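Local coordinates for protein ribosome biogenesis GTPase A (Thermotoga maritima, PDB 3CNL) that binds GTP, probably hydrolyses it, and is probably required for a late step in assembly of the 50S ribosomal subunit, at residues P34-V42 against P152-F160. Numbering follows the deposited sequence.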
ATOM      1  N   PRO A  34      -3.709   5.573   3.841  1.00 22.20           N
ATOM      2  CA  PRO A  34      -4.987   4.989   3.392  1.00 22.94           C
ATOM      3  C   PRO A  34      -5.736   5.677   2.270  1.00 23.75           C
ATOM      4  O   PRO A  34      -6.464   4.991   1.548  1.00 24.09           O
ATOM      5  CB  PRO A  34      -5.839   4.945   4.678  1.00 22.60           C
ATOM      6  CG  PRO A  34      -4.824   4.977   5.767  1.00 22.46           C
ATOM      7  CD  PRO A  34      -3.760   5.915   5.273  1.00 21.60           C
ATOM      8  N   PHE A  35      -5.607   7.000   2.123  1.00 24.71           N
ATOM      9  CA  PHE A  35      -6.238   7.664   0.988  1.00 25.10           C
ATOM     10  C   PHE A  35      -5.399   7.429  -0.268  1.00 24.46           C
ATOM     11  O   PHE A  35      -5.919   7.016  -1.310  1.00 24.00           O
ATOM     12  CB  PHE A  35      -6.441   9.169   1.212  1.00 26.85           C
ATOM     13  CG  PHE A  35      -7.660   9.535   2.043  1.00 28.01           C
ATOM     14  CD1 PHE A  35      -8.754   8.679   2.157  1.00 29.63           C
ATOM     15  CD2 PHE A  35      -7.715  10.768   2.680  1.00 30.35           C
ATOM     16  CE1 PHE A  35      -9.853   9.034   2.922  1.00 31.08           C
ATOM     17  CE2 PHE A  35      -8.826  11.144   3.442  1.00 31.45           C
ATOM     18  CZ  PHE A  35      -9.887  10.287   3.558  1.00 29.55           C
ATOM     19  N   ALA A  36      -4.093   7.653  -0.161  1.00 22.94           N
ATOM     20  CA  ALA A  36      -3.226   7.526  -1.308  1.00 22.59           C
ATOM     21  C   ALA A  36      -3.363   6.162  -1.941  1.00 22.45           C
ATOM     22  O   ALA A  36      -3.402   6.069  -3.168  1.00 22.75           O
ATOM     23  CB  ALA A  36      -1.739   7.829  -0.932  1.00 22.66           C
ATOM     24  N   THR A  37      -3.456   5.110  -1.113  1.00 22.53           N
ATOM     25  CA  THR A  37      -3.489   3.716  -1.588  1.00 22.92           C
ATOM     26  C   THR A  37      -4.914   3.132  -1.746  1.00 24.36           C
ATOM     27  O   THR A  37      -5.083   1.918  -1.859  1.00 23.53           O
ATOM     28  CB  THR A  37      -2.636   2.765  -0.700  1.00 22.77           C
ATOM     29  OG1 THR A  37      -3.118   2.792   0.651  1.00 21.61           O
ATOM     30  CG2 THR A  37      -1.136   3.167  -0.743  1.00 22.02           C
ATOM     31  N   SER A  38      -5.912   4.005  -1.783  1.00 25.81           N
ATOM     32  CA  SER A  38      -7.292   3.598  -1.997  1.00 28.56           C
ATOM     33  C   SER A  38      -7.445   3.233  -3.455  1.00 30.96           C
ATOM     34  O   SER A  38      -6.725   3.766  -4.305  1.00 30.88           O
ATOM     35  CB  SER A  38      -8.230   4.750  -1.670  1.00 28.14           C
ATOM     36  OG  SER A  38      -8.227   5.696  -2.714  1.00 28.70           O
ATOM     37  N   ALA A  39      -8.390   2.351  -3.768  1.00 34.11           N
ATOM     38  CA  ALA A  39      -8.574   1.921  -5.157  1.00 37.60           C
ATOM     39  C   ALA A  39      -9.540   2.839  -5.899  1.00 40.43           C
ATOM     40  O   ALA A  39     -10.515   2.377  -6.498  1.00 41.66           O
ATOM     41  CB  ALA A  39      -9.044   0.464  -5.217  1.00 38.07           C
ATOM     42  N   TYR A  40      -9.277   4.140  -5.836  1.00 43.18           N
ATOM     43  CA  TYR A  40     -10.061   5.151  -6.539  1.00 45.67           C
ATOM     44  C   TYR A  40      -9.976   4.889  -8.041  1.00 46.59           C
ATOM     45  O   TYR A  40      -8.904   4.577  -8.566  1.00 46.97           O
ATOM     46  CB  TYR A  40      -9.503   6.532  -6.219  1.00 47.42           C
ATOM     47  CG  TYR A  40     -10.519   7.648  -6.147  1.00 48.78           C
ATOM     48  CD1 TYR A  40     -10.967   8.123  -4.911  1.00 50.64           C
ATOM     49  CD2 TYR A  40     -11.008   8.258  -7.300  1.00 49.62           C
ATOM     50  CE1 TYR A  40     -11.892   9.173  -4.821  1.00 51.62           C
ATOM     51  CE2 TYR A  40     -11.936   9.304  -7.225  1.00 51.25           C
ATOM     52  CZ  TYR A  40     -12.375   9.757  -5.979  1.00 49.75           C
ATOM     53  OH  TYR A  40     -13.294  10.792  -5.887  1.00 49.98           O
ATOM     54  N   GLY A  41     -11.112   4.991  -8.727  1.00 47.63           N
ATOM     55  CA  GLY A  41     -11.160   4.742 -10.162  1.00 48.45           C
ATOM     56  C   GLY A  41     -12.050   3.567 -10.507  1.00 49.31           C
ATOM     57  O   GLY A  41     -12.826   3.636 -11.466  1.00 49.99           O
ATOM     58  N   VAL A  42     -11.945   2.493  -9.727  1.00 49.57           N
ATOM     59  CA  VAL A  42     -12.715   1.274  -9.981  1.00 49.71           C
ATOM     60  C   VAL A  42     -13.956   1.201  -9.072  1.00 49.61           C
ATOM     61  O   VAL A  42     -13.905   1.556  -7.895  1.00 49.66           O
ATOM     62  CB  VAL A  42     -11.809  -0.016  -9.957  1.00 49.88           C
ATOM     63  CG1 VAL A  42     -10.714   0.085  -8.917  1.00 50.37           C
ATOM     64  CG2 VAL A  42     -12.619  -1.293  -9.775  1.00 49.75           C
ATOM     65  N   PRO A 152      -4.226 -11.450  -7.485  1.00 32.79           N
ATOM     66  CA  PRO A 152      -4.835 -10.171  -7.162  1.00 31.91           C
ATOM     67  C   PRO A 152      -5.051  -9.318  -8.404  1.00 31.09           C
ATOM     68  O   PRO A 152      -4.376  -9.511  -9.418  1.00 30.51           O
ATOM     69  CB  PRO A 152      -3.798  -9.516  -6.242  1.00 31.83           C
ATOM     70  CG  PRO A 152      -2.515 -10.060  -6.687  1.00 32.73           C
ATOM     71  CD  PRO A 152      -2.782 -11.464  -7.188  1.00 32.86           C
ATOM     72  N   GLY A 153      -5.999  -8.399  -8.329  1.00 30.02           N
ATOM     73  CA  GLY A 153      -6.118  -7.356  -9.329  1.00 30.42           C
ATOM     74  C   GLY A 153      -5.200  -6.212  -8.911  1.00 31.38           C
ATOM     75  O   GLY A 153      -5.160  -5.825  -7.735  1.00 30.72           O
ATOM     76  N   ILE A 154      -4.446  -5.675  -9.859  1.00 32.01           N
ATOM     77  CA  ILE A 154      -3.524  -4.585  -9.550  1.00 33.02           C
ATOM     78  C   ILE A 154      -4.094  -3.303 -10.148  1.00 34.15           C
ATOM     79  O   ILE A 154      -4.362  -3.237 -11.346  1.00 33.77           O
ATOM     80  CB  ILE A 154      -2.111  -4.879 -10.092  1.00 33.13           C
ATOM     81  CG1 ILE A 154      -1.594  -6.203  -9.524  1.00 33.25           C
ATOM     82  CG2 ILE A 154      -1.153  -3.719  -9.790  1.00 32.88           C
ATOM     83  CD1 ILE A 154      -0.380  -6.773 -10.241  1.00 35.04           C
ATOM     84  N   LEU A 155      -4.285  -2.296  -9.300  1.00 34.78           N
ATOM     85  CA  LEU A 155      -4.839  -1.021  -9.726  1.00 36.30           C
ATOM     86  C   LEU A 155      -3.765   0.043  -9.966  1.00 36.88           C
ATOM     87  O   LEU A 155      -3.014   0.403  -9.062  1.00 35.73           O
ATOM     88  CB  LEU A 155      -5.857  -0.528  -8.693  1.00 36.51           C
ATOM     89  CG  LEU A 155      -6.862   0.576  -9.045  1.00 38.26           C
ATOM     90  CD1 LEU A 155      -6.406   1.953  -8.577  1.00 38.35           C
ATOM     91  CD2 LEU A 155      -7.272   0.587 -10.534  1.00 38.90           C
ATOM     92  N   TYR A 156      -3.705   0.534 -11.199  1.00 38.52           N
ATOM     93  CA  TYR A 156      -2.854   1.664 -11.552  1.00 40.49           C
ATOM     94  C   TYR A 156      -3.742   2.883 -11.704  1.00 41.63           C
ATOM     95  O   TYR A 156      -4.602   2.921 -12.580  1.00 42.94           O
ATOM     96  CB  TYR A 156      -2.087   1.387 -12.844  1.00 40.94           C
ATOM     97  CG  TYR A 156      -1.365   0.063 -12.832  1.00 42.20           C
ATOM     98  CD1 TYR A 156      -0.069  -0.047 -12.330  1.00 41.36           C
ATOM     99  CD2 TYR A 156      -1.984  -1.086 -13.314  1.00 42.32           C
ATOM    100  CE1 TYR A 156       0.594  -1.270 -12.317  1.00 42.28           C
ATOM    101  CE2 TYR A 156      -1.328  -2.313 -13.306  1.00 42.70           C
ATOM    102  CZ  TYR A 156      -0.045  -2.397 -12.801  1.00 42.58           C
ATOM    103  OH  TYR A 156       0.590  -3.625 -12.795  1.00 41.94           O
ATOM    104  N   LYS A 157      -3.561   3.878 -10.845  1.00 42.41           N
ATOM    105  CA  LYS A 157      -4.467   5.013 -10.862  1.00 42.71           C
ATOM    106  C   LYS A 157      -3.846   6.318 -11.354  1.00 43.49           C
ATOM    107  O   LYS A 157      -2.630   6.423 -11.478  1.00 43.40           O
ATOM    108  CB  LYS A 157      -5.176   5.174  -9.512  1.00 42.87           C
ATOM    109  CG  LYS A 157      -4.366   5.721  -8.370  1.00 41.78           C
ATOM    110  CD  LYS A 157      -5.108   5.409  -7.075  1.00 39.81           C
ATOM    111  CE  LYS A 157      -4.838   6.452  -6.039  1.00 38.84           C
ATOM    112  NZ  LYS A 157      -5.560   6.163  -4.780  1.00 35.08           N
ATOM    113  N   ASN A 158      -4.712   7.291 -11.645  1.00 44.41           N
ATOM    114  CA  ASN A 158      -4.324   8.589 -12.203  1.00 45.54           C
ATOM    115  C   ASN A 158      -3.669   9.475 -11.153  1.00 45.49           C
ATOM    116  O   ASN A 158      -4.282   9.802 -10.133  1.00 45.89           O
ATOM    117  CB  ASN A 158      -5.551   9.287 -12.824  1.00 45.95           C
ATOM    118  CG  ASN A 158      -5.407  10.811 -12.905  1.00 47.66           C
ATOM    119  OD1 ASN A 158      -4.642  11.352 -13.722  1.00 50.43           O
ATOM    120  ND2 ASN A 158      -6.168  11.513 -12.069  1.00 50.21           N
ATOM    121  N   ILE A 159      -2.420   9.855 -11.400  1.00 45.27           N
ATOM    122  CA  ILE A 159      -1.734  10.761 -10.495  1.00 45.22           C
ATOM    123  C   ILE A 159      -1.748  12.171 -11.065  1.00 45.09           C
ATOM    124  O   ILE A 159      -0.958  12.514 -11.939  1.00 45.53           O
ATOM    125  CB  ILE A 159      -0.302  10.308 -10.167  1.00 45.20           C
ATOM    126  CG1 ILE A 159      -0.321   8.876  -9.640  1.00 44.99           C
ATOM    127  CG2 ILE A 159       0.290  11.236  -9.124  1.00 44.70           C
ATOM    128  CD1 ILE A 159       0.818   8.043 -10.105  1.00 46.46           C
ATOM    129  N   PHE A 160      -2.672  12.966 -10.556  1.00 44.62           N
ATOM    130  CA  PHE A 160      -2.867  14.340 -10.974  1.00 44.38           C
ATOM    131  C   PHE A 160      -2.075  15.284 -10.067  1.00 43.48           C
ATOM    132  O   PHE A 160      -1.658  16.364 -10.496  1.00 44.55           O
ATOM    133  CB  PHE A 160      -4.359  14.678 -10.906  1.00 45.76           C
ATOM    134  CG  PHE A 160      -4.984  14.393  -9.565  1.00 46.18           C
ATOM    135  CD1 PHE A 160      -5.514  15.424  -8.800  1.00 47.07           C
ATOM    136  CD2 PHE A 160      -5.025  13.088  -9.059  1.00 48.15           C
ATOM    137  CE1 PHE A 160      -6.083  15.170  -7.551  1.00 49.55           C
ATOM    138  CE2 PHE A 160      -5.593  12.815  -7.816  1.00 49.19           C
ATOM    139  CZ  PHE A 160      -6.120  13.857  -7.055  1.00 46.84           C
TER
HETATM  140  O   HOH W   1      -6.877   8.528  -4.171  1.00 45.84           O
HETATM  141  O   HOH W   2      -7.797   6.448 -10.531  1.00 76.89           O
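This contact lies next to the GTP site of the CP-type G domain. Here the ammonium group of Lys157 is held by backbone carbonyls of the loop 34-42. NZ gives one hydrogen bond to Ala36 O at 2.7 Å and another to Ser38 O, also at 2.7 Å. NZ stands above the carbonyl plane of Ala36, 52° out of it, but is tilted only 22° from that of Ser38. A water accepts a third bond from NZ at 2.8 Å. The lysine chain is extended beyond CG, which carries the charge from the backbone of 152-160 to this carbonyl cluster. A type I beta turn from Phe35 to Ser38 shapes the acceptor loop. Ser38 N closes the turn on Phe35 O, and Ser38 OG adds a second hydrogen bond to the same oxygen, in its carbonyl plane. This loop follows strand 24-30, while 152-160 takes in the end of strand 147-154, where Gly153 belongs to the GTP site and Ile154 touches the bound GTP analogue. The CB of Thr37 points away from 152-160, and its OG1 is hydrogen-bonded to Ala33 O. Leu155 packs on Ala39, with CD1 4.0 Å from Ala39 CA. Its CD2 meets Val42 CG1 at 3.8 Å as the two side chains pass in opposite directions. Helix 13-19 also packs on Val42. A second water donates to Tyr40 O.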